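Local coordinates for packaging protein UL32 (Human herpesvirus 8 type M, PDB 6XF9) that assembles into a zinc-bearing pentameric ring required for herpesviral packaging and probably acts in bringing new capsids to nuclear replication compartments, at residues P37-I42 against G161-T166; A76-F81 against M93-D98; T212-S217 against S381-F386. One frame throughout, in Å; residues are numbered along the deposited sequence.

Contact 1: residues P37-I42 against G161-T166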
loop_
_atom_site.group_PDB
_atom_site.type_symbol
_atom_site.label_atom_id
_atom_site.label_comp_id
_atom_site.label_asym_id
_atom_site.label_seq_id
_atom_site.Cartn_x
_atom_site.Cartn_y
_atom_site.Cartn_z
ATOM N N PRO D 37 -26.393 5.691 -37.081
ATOM C CA PRO D 37 -27.024 6.893 -36.521
ATOM C C PRO D 37 -27.827 6.638 -35.255
ATOM O O PRO D 37 -27.911 7.532 -34.405
ATOM C CB PRO D 37 -27.904 7.396 -37.669
ATOM C CG PRO D 37 -28.068 6.227 -38.568
ATOM C CD PRO D 37 -26.810 5.436 -38.467
ATOM N N ILE D 38 -28.428 5.458 -35.095
ATOM C CA ILE D 38 -29.139 5.159 -33.853
ATOM C C ILE D 38 -28.161 5.028 -32.689
ATOM O O ILE D 38 -28.326 5.669 -31.644
ATOM C CB ILE D 38 -30.012 3.902 -34.023
ATOM C CG1 ILE D 38 -31.225 4.251 -34.891
ATOM C CG2 ILE D 38 -30.417 3.309 -32.667
ATOM C CD1 ILE D 38 -32.084 3.075 -35.274
ATOM N N MET D 39 -27.130 4.199 -32.841
ATOM C CA MET D 39 -26.157 4.067 -31.763
ATOM C C MET D 39 -25.446 5.386 -31.467
ATOM O O MET D 39 -25.090 5.653 -30.311
ATOM C CB MET D 39 -25.133 2.992 -32.111
ATOM C CG MET D 39 -25.742 1.630 -32.380
ATOM S SD MET D 39 -26.573 0.978 -30.921
ATOM C CE MET D 39 -25.139 0.592 -29.906
ATOM N N THR D 40 -25.224 6.221 -32.490
ATOM C CA THR D 40 -24.523 7.481 -32.263
ATOM C C THR D 40 -25.362 8.424 -31.415
ATOM O O THR D 40 -24.829 9.188 -30.600
ATOM C CB THR D 40 -24.162 8.145 -33.594
ATOM O OG1 THR D 40 -23.419 7.233 -34.422
ATOM C CG2 THR D 40 -23.291 9.365 -33.332
ATOM N N GLN D 41 -26.682 8.402 -31.621
ATOM C CA GLN D 41 -27.575 9.279 -30.869
ATOM C C GLN D 41 -27.766 8.797 -29.438
ATOM O O GLN D 41 -27.739 9.605 -28.502
ATOM C CB GLN D 41 -28.929 9.386 -31.577
ATOM C CG GLN D 41 -29.767 10.562 -31.124
ATOM C CD GLN D 41 -31.212 10.485 -31.606
ATOM O OE1 GLN D 41 -31.472 10.432 -32.811
ATOM N NE2 GLN D 41 -32.158 10.475 -30.666
ATOM N N ILE D 42 -27.976 7.491 -29.241
ATOM C CA ILE D 42 -28.098 6.969 -27.884
ATOM C C ILE D 42 -26.829 7.277 -27.103
ATOM O O ILE D 42 -26.874 7.725 -25.954
ATOM C CB ILE D 42 -28.395 5.461 -27.914
ATOM C CG1 ILE D 42 -29.781 5.204 -28.494
ATOM C CG2 ILE D 42 -28.293 4.868 -26.517
ATOM C CD1 ILE D 42 -30.096 3.740 -28.654
ATOM N N GLY D 161 -21.153 2.773 -20.480
ATOM C CA GLY D 161 -20.299 1.596 -20.559
ATOM C C GLY D 161 -21.046 0.360 -21.031
ATOM O O GLY D 161 -20.554 -0.398 -21.865
ATOM N N MET D 162 -22.243 0.126 -20.491
ATOM C CA MET D 162 -23.035 -1.027 -20.925
ATOM C C MET D 162 -23.394 -0.958 -22.404
ATOM O O MET D 162 -23.590 -1.998 -23.046
ATOM C CB MET D 162 -24.303 -1.127 -20.088
ATOM C CG MET D 162 -24.028 -1.502 -18.672
ATOM S SD MET D 162 -25.563 -1.859 -17.814
ATOM C CE MET D 162 -26.014 -0.216 -17.233
ATOM N N LEU D 163 -23.511 0.249 -22.954
ATOM C CA LEU D 163 -23.802 0.386 -24.377
ATOM C C LEU D 163 -22.574 0.056 -25.228
ATOM O O LEU D 163 -22.660 -0.723 -26.184
ATOM C CB LEU D 163 -24.305 1.804 -24.661
ATOM C CG LEU D 163 -24.624 2.041 -26.128
ATOM C CD1 LEU D 163 -25.865 1.253 -26.522
ATOM C CD2 LEU D 163 -24.791 3.525 -26.429
ATOM N N THR D 164 -21.408 0.617 -24.879
ATOM C CA THR D 164 -20.232 0.501 -25.738
ATOM C C THR D 164 -19.384 -0.721 -25.414
ATOM O O THR D 164 -18.617 -1.171 -26.282
ATOM C CB THR D 164 -19.357 1.767 -25.653
ATOM O OG1 THR D 164 -18.822 1.919 -24.327
ATOM C CG2 THR D 164 -20.169 3.009 -26.039
ATOM N N GLY D 165 -19.483 -1.248 -24.183
ATOM C CA GLY D 165 -18.805 -2.461 -23.770
ATOM C C GLY D 165 -17.709 -2.259 -22.749
ATOM O O GLY D 165 -17.363 -3.210 -22.036
ATOM N N THR D 166 -17.160 -1.055 -22.636
ATOM C CA THR D 166 -16.156 -0.765 -21.624
ATOM C C THR D 166 -16.451 0.631 -21.098
ATOM O O THR D 166 -17.056 1.447 -21.802
ATOM C CB THR D 166 -14.712 -0.829 -22.180
ATOM O OG1 THR D 166 -14.438 0.350 -22.942
ATOM C CG2 THR D 166 -14.523 -2.029 -23.110
#
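Where L163 reaches across to M39 and I42, its own helix is about to stop: the last turn is closed by the bond from G165 N to G161 O, 2.7 Å long. This is a helix-to-helix contact in a mainly helical fold, pairing the C-terminal end of helix 145-164 with the first turns of helix 37-45. The backbones stay well apart, with M39 CA 8.6 Å from L163 CA, and side chains alone bridge the gap. L163 does the work from its side. Its CG stands anti to the backbone N (chi1 180°), which carries the two methyls out toward helix 37-45 as a fork. One prong, CD2, meets I42 CG2 at 3.8 Å, the two side chains lying roughly at right angles. M39 takes the other prong by a detour: its chain is bent at both chi2 and chi3, and this curl brings CE round to L163 although the residue does not start out in that direction. H43 and L284 also lie against L163, while M39 rests on L26 and P27 of a short strand, and I42 packs on I125 and L279.

Through its amide, bonded to G120 N and R121 O, Q41 ties helix 37-45 to the loop ahead of helix 124-133. Beyond L163 the chain leaves the helix at G165, whose positive phi of 112° begins the exit. The closest carbons of the contact are M39 CE and L163 CD1, 3.5 Å apart.

Contact 2: residues A76-F81 against M93-D98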
loop_
_atom_site.group_PDB
_atom_site.type_symbol
_atom_site.label_atom_id
_atom_site.label_comp_id
_atom_site.label_asym_id
_atom_site.label_seq_id
_atom_site.Cartn_x
_atom_site.Cartn_y
_atom_site.Cartn_z
ATOM N N ALA D 76 -48.373 15.225 -15.098
ATOM C CA ALA D 76 -48.063 14.916 -13.705
ATOM C C ALA D 76 -48.601 13.558 -13.276
ATOM O O ALA D 76 -48.076 12.972 -12.324
ATOM C CB ALA D 76 -48.595 16.003 -12.782
ATOM N N CYS D 77 -49.663 13.048 -13.910
ATOM C CA CYS D 77 -50.100 11.688 -13.585
ATOM C C CYS D 77 -49.124 10.659 -14.112
ATOM O O CYS D 77 -48.795 9.690 -13.418
ATOM C CB CYS D 77 -51.478 11.399 -14.152
ATOM S SG CYS D 77 -52.734 12.041 -13.143
ATOM N N LEU D 78 -48.689 10.831 -15.362
ATOM C CA LEU D 78 -47.660 9.967 -15.926
ATOM C C LEU D 78 -46.434 9.936 -15.028
ATOM O O LEU D 78 -45.925 8.862 -14.684
ATOM C CB LEU D 78 -47.278 10.464 -17.312
ATOM C CG LEU D 78 -46.155 9.673 -17.951
ATOM C CD1 LEU D 78 -46.477 8.200 -17.948
ATOM C CD2 LEU D 78 -45.860 10.206 -19.338
ATOM N N CYS D 79 -45.965 11.114 -14.607
ATOM C CA CYS D 79 -44.828 11.168 -13.700
ATOM C C CYS D 79 -45.096 10.381 -12.414
ATOM O O CYS D 79 -44.270 9.566 -11.998
ATOM C CB CYS D 79 -44.473 12.621 -13.408
ATOM S SG CYS D 79 -43.847 13.457 -14.874
ATOM N N PHE D 80 -46.253 10.569 -11.791
ATOM C CA PHE D 80 -46.528 9.842 -10.551
ATOM C C PHE D 80 -46.452 8.337 -10.773
ATOM O O PHE D 80 -45.943 7.603 -9.921
ATOM C CB PHE D 80 -47.899 10.235 -10.008
ATOM C CG PHE D 80 -48.225 9.642 -8.674
ATOM C CD1 PHE D 80 -47.770 10.227 -7.510
ATOM C CD2 PHE D 80 -49.011 8.526 -8.584
ATOM C CE1 PHE D 80 -48.082 9.684 -6.271
ATOM C CE2 PHE D 80 -49.335 7.977 -7.349
ATOM C CZ PHE D 80 -48.870 8.555 -6.192
ATOM N N PHE D 81 -46.967 7.859 -11.904
ATOM C CA PHE D 81 -46.950 6.428 -12.179
ATOM C C PHE D 81 -45.531 5.921 -12.342
ATOM O O PHE D 81 -45.173 4.864 -11.812
ATOM C CB PHE D 81 -47.770 6.133 -13.439
ATOM C CG PHE D 81 -49.221 5.847 -13.166
ATOM C CD1 PHE D 81 -50.003 6.753 -12.469
ATOM C CD2 PHE D 81 -49.816 4.696 -13.667
ATOM C CE1 PHE D 81 -51.335 6.495 -12.217
ATOM C CE2 PHE D 81 -51.158 4.441 -13.421
ATOM C CZ PHE D 81 -51.913 5.350 -12.696
ATOM N N MET D 93 -42.052 1.296 -22.364
ATOM C CA MET D 93 -43.114 1.206 -23.363
ATOM C C MET D 93 -44.342 1.995 -22.919
ATOM O O MET D 93 -44.874 2.810 -23.679
ATOM C CB MET D 93 -43.457 -0.268 -23.581
ATOM C CG MET D 93 -44.415 -0.614 -24.717
ATOM S SD MET D 93 -43.901 -0.077 -26.371
ATOM C CE MET D 93 -44.917 -1.196 -27.318
ATOM N N ALA D 94 -44.802 1.759 -21.679
ATOM C CA ALA D 94 -45.984 2.436 -21.145
ATOM C C ALA D 94 -45.788 3.944 -21.070
ATOM O O ALA D 94 -46.706 4.712 -21.372
ATOM C CB ALA D 94 -46.333 1.882 -19.773
ATOM N N ALA D 95 -44.627 4.395 -20.597
ATOM C CA ALA D 95 -44.365 5.829 -20.606
ATOM C C ALA D 95 -44.313 6.372 -22.032
ATOM O O ALA D 95 -44.696 7.519 -22.271
ATOM C CB ALA D 95 -43.066 6.130 -19.862
ATOM N N ALA D 96 -43.830 5.578 -22.995
ATOM C CA ALA D 96 -43.862 6.026 -24.383
ATOM C C ALA D 96 -45.294 6.210 -24.854
ATOM O O ALA D 96 -45.672 7.290 -25.322
ATOM C CB ALA D 96 -43.155 5.020 -25.287
ATOM N N ALA D 97 -46.118 5.169 -24.686
ATOM C CA ALA D 97 -47.511 5.226 -25.114
ATOM C C ALA D 97 -48.243 6.386 -24.455
ATOM O O ALA D 97 -48.882 7.197 -25.133
ATOM C CB ALA D 97 -48.207 3.901 -24.796
ATOM N N ASP D 98 -48.119 6.514 -23.133
ATOM C CA ASP D 98 -48.856 7.558 -22.439
ATOM C C ASP D 98 -48.323 8.943 -22.780
ATOM O O ASP D 98 -49.047 9.931 -22.613
ATOM C CB ASP D 98 -48.822 7.339 -20.924
ATOM C CG ASP D 98 -49.313 5.940 -20.500
ATOM O OD1 ASP D 98 -50.056 5.264 -21.264
ATOM O OD2 ASP D 98 -48.993 5.537 -19.352
#
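L78 is what helix 71-83 puts against A95 and D98 of helix 89-106; just before it, A76 and C77 pack on helix 391-402 instead. L78 points toward the partner helix. With CG anti to its backbone N (chi1 177°), the isobutyl group extends across the gap. CD1 comes down on D98 CB at 3.9 Å and lies 4.1 Å from A95 CA, while CD2 approaches A95 O at 4.1 Å. A95 is small enough to let the leucine close to the helix backbone. The carboxylate beside this greasy patch is buried, and D98 OD2 accepts a hydrogen bond from the backbone N of W5, near the start of the chain. The same OD2 sits 3.2 Å from A94 O, an approach of two acceptors that is probably unfavourable for a charged carboxylate and is offset by the W5 N-H.

Further along, F80 and F81 turn to helix 382-386 and leave the partner helix to L78. The pair is a helical hairpin, two successive helices running in roughly opposite directions, buried beside a zinc site of three cysteines and one histidine, whose H130 side chain lies about 7 Å from that of L78.

Contact 3: residues T212-S217 against S381-F386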
loop_
_atom_site.group_PDB
_atom_site.type_symbol
_atom_site.label_atom_id
_atom_site.label_comp_id
_atom_site.label_asym_id
_atom_site.label_seq_id
_atom_site.Cartn_x
_atom_site.Cartn_y
_atom_site.Cartn_z
ATOM N N THR D 212 -57.238 6.951 -3.691
ATOM C CA THR D 212 -57.602 6.883 -5.098
ATOM C C THR D 212 -57.542 5.475 -5.667
ATOM O O THR D 212 -58.298 5.158 -6.588
ATOM C CB THR D 212 -56.696 7.792 -5.914
ATOM O OG1 THR D 212 -56.767 9.107 -5.367
ATOM C CG2 THR D 212 -57.151 7.840 -7.346
ATOM N N PHE D 213 -56.665 4.612 -5.167
ATOM C CA PHE D 213 -56.398 3.363 -5.864
ATOM C C PHE D 213 -56.706 2.123 -5.061
ATOM O O PHE D 213 -56.880 1.054 -5.657
ATOM C CB PHE D 213 -54.932 3.298 -6.311
ATOM C CG PHE D 213 -54.537 4.407 -7.247
ATOM C CD1 PHE D 213 -54.876 4.351 -8.590
ATOM C CD2 PHE D 213 -53.817 5.489 -6.790
ATOM C CE1 PHE D 213 -54.510 5.367 -9.457
ATOM C CE2 PHE D 213 -53.441 6.504 -7.652
ATOM C CZ PHE D 213 -53.789 6.445 -8.984
ATOM N N CYS D 214 -56.755 2.221 -3.745
ATOM C CA CYS D 214 -56.840 1.051 -2.896
ATOM C C CYS D 214 -58.292 0.746 -2.531
ATOM O O CYS D 214 -59.156 1.629 -2.506
ATOM C CB CYS D 214 -55.974 1.262 -1.654
ATOM S SG CYS D 214 -54.161 1.403 -2.093
ATOM N N GLY D 215 -58.535 -0.530 -2.212
ATOM C CA GLY D 215 -59.847 -1.053 -1.863
ATOM C C GLY D 215 -60.223 -2.164 -2.827
ATOM O O GLY D 215 -60.040 -2.014 -4.046
ATOM N N ALA D 216 -60.762 -3.277 -2.302
ATOM C CA ALA D 216 -61.100 -4.411 -3.163
ATOM C C ALA D 216 -62.164 -4.045 -4.177
ATOM O O ALA D 216 -62.232 -4.650 -5.259
ATOM C CB ALA D 216 -61.585 -5.598 -2.324
ATOM N N SER D 217 -62.953 -3.011 -3.868
ATOM C CA SER D 217 -64.006 -2.528 -4.749
ATOM C C SER D 217 -63.480 -2.190 -6.130
ATOM O O SER D 217 -64.279 -2.134 -7.076
ATOM C CB SER D 217 -64.704 -1.313 -4.122
ATOM O OG SER D 217 -65.572 -0.704 -5.058
ATOM N N SER D 381 -45.777 -0.081 -6.966
ATOM C CA SER D 381 -47.100 -0.155 -6.341
ATOM C C SER D 381 -48.090 -0.653 -7.389
ATOM O O SER D 381 -48.419 0.085 -8.325
ATOM C CB SER D 381 -47.538 1.191 -5.795
ATOM O OG SER D 381 -48.921 1.153 -5.492
ATOM N N GLU D 382 -48.508 -1.923 -7.273
ATOM C CA GLU D 382 -49.474 -2.496 -8.213
ATOM C C GLU D 382 -50.821 -1.793 -8.152
ATOM O O GLU D 382 -51.591 -1.864 -9.118
ATOM C CB GLU D 382 -49.664 -3.996 -7.964
ATOM C CG GLU D 382 -50.187 -4.399 -6.591
ATOM C CD GLU D 382 -49.149 -4.323 -5.499
ATOM O OE1 GLU D 382 -49.357 -4.979 -4.448
ATOM O OE2 GLU D 382 -48.118 -3.626 -5.687
ATOM N N ASP D 383 -51.137 -1.160 -7.020
ATOM C CA ASP D 383 -52.380 -0.410 -6.900
ATOM C C ASP D 383 -52.359 0.830 -7.787
ATOM O O ASP D 383 -53.283 1.044 -8.573
ATOM C CB ASP D 383 -52.604 -0.030 -5.445
ATOM C CG ASP D 383 -52.618 -1.238 -4.535
ATOM O OD1 ASP D 383 -53.223 -2.266 -4.914
ATOM O OD2 ASP D 383 -52.014 -1.177 -3.444
ATOM N N VAL D 384 -51.327 1.673 -7.664
ATOM C CA VAL D 384 -51.214 2.846 -8.533
ATOM C C VAL D 384 -51.274 2.427 -9.985
ATOM O O VAL D 384 -51.983 3.023 -10.803
ATOM C CB VAL D 384 -49.918 3.627 -8.247
ATOM C CG1 VAL D 384 -49.773 4.741 -9.239
ATOM C CG2 VAL D 384 -49.927 4.188 -6.848
ATOM N N LEU D 385 -50.520 1.396 -10.336
ATOM C CA LEU D 385 -50.337 1.105 -11.745
ATOM C C LEU D 385 -51.596 0.520 -12.362
ATOM O O LEU D 385 -51.887 0.776 -13.538
ATOM C CB LEU D 385 -49.161 0.156 -11.935
ATOM C CG LEU D 385 -47.765 0.707 -11.660
ATOM C CD1 LEU D 385 -46.741 -0.262 -12.274
ATOM C CD2 LEU D 385 -47.586 2.143 -12.186
ATOM N N PHE D 386 -52.338 -0.299 -11.608
ATOM C CA PHE D 386 -53.318 -1.170 -12.240
ATOM C C PHE D 386 -54.738 -1.077 -11.715
ATOM O O PHE D 386 -55.637 -1.602 -12.374
ATOM C CB PHE D 386 -52.849 -2.636 -12.180
ATOM C CG PHE D 386 -51.903 -2.976 -13.293
ATOM C CD1 PHE D 386 -52.360 -3.060 -14.597
ATOM C CD2 PHE D 386 -50.554 -3.115 -13.054
ATOM C CE1 PHE D 386 -51.498 -3.320 -15.638
ATOM C CE2 PHE D 386 -49.684 -3.385 -14.084
ATOM C CZ PHE D 386 -50.157 -3.489 -15.378
#
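F213 is clamped, whereas C214, one residue on, merely leans against D383. The phenyl ring has T212 CG2 over the centre of one face and V384 CA over the other. V384 makes a CH-pi contact, with CA 3.9 Å from the ring centroid and 13° off the normal. Backbone oxygens close in too: D383 O lies 3.6 Å from F213 CB, and V384 O 3.7 Å from F213 CE1. F81 and L397 add further packing round the ring, and F213 and V384 are both buried.

The start of helix 382-386 brings V384 CA and the D383 side chain to this face. S381 is its N-cap, and OG accepts from V384 N at 3.3 Å along a nearly straight N-H...O line of 176°. The capped first turn is thus set against the C-terminal end of helix 207-213.

Past F213 the grip slackens. C214 has left the helix, and its SG, lying beside the backbone N (chi1 -65°), rests 3.6 Å from D383 OD2. D383 has a weak, long ion pair through OD1 with R387, and C214 O is bonded by R390 NH1. From G215 through S217 the chain runs out into solvent, exposed and poorly ordered.

Overall arrangement
Contacts 2 and 3 are neighbours, their centres 16 Å apart, and they touch: F80 and F81 of helix 71-83 pack on V384, and F81 CE1 lies 4.1 Å from F213 CZ. One helix therefore joins the hairpin of contact 2 to the capped turn of contact 3. Contact 1 stands apart, about 25 Å from contact 2 and 38 Å from contact 3 between centres, across the chain's centre from the latter. Along the chain, contact 2 is nested within the loop closed by contact 1, and contact 3 follows, tying residues just past 210 to those past 380. No other chain touches these segments, so all three are contacts within one subunit and none forms the ring's interfaces.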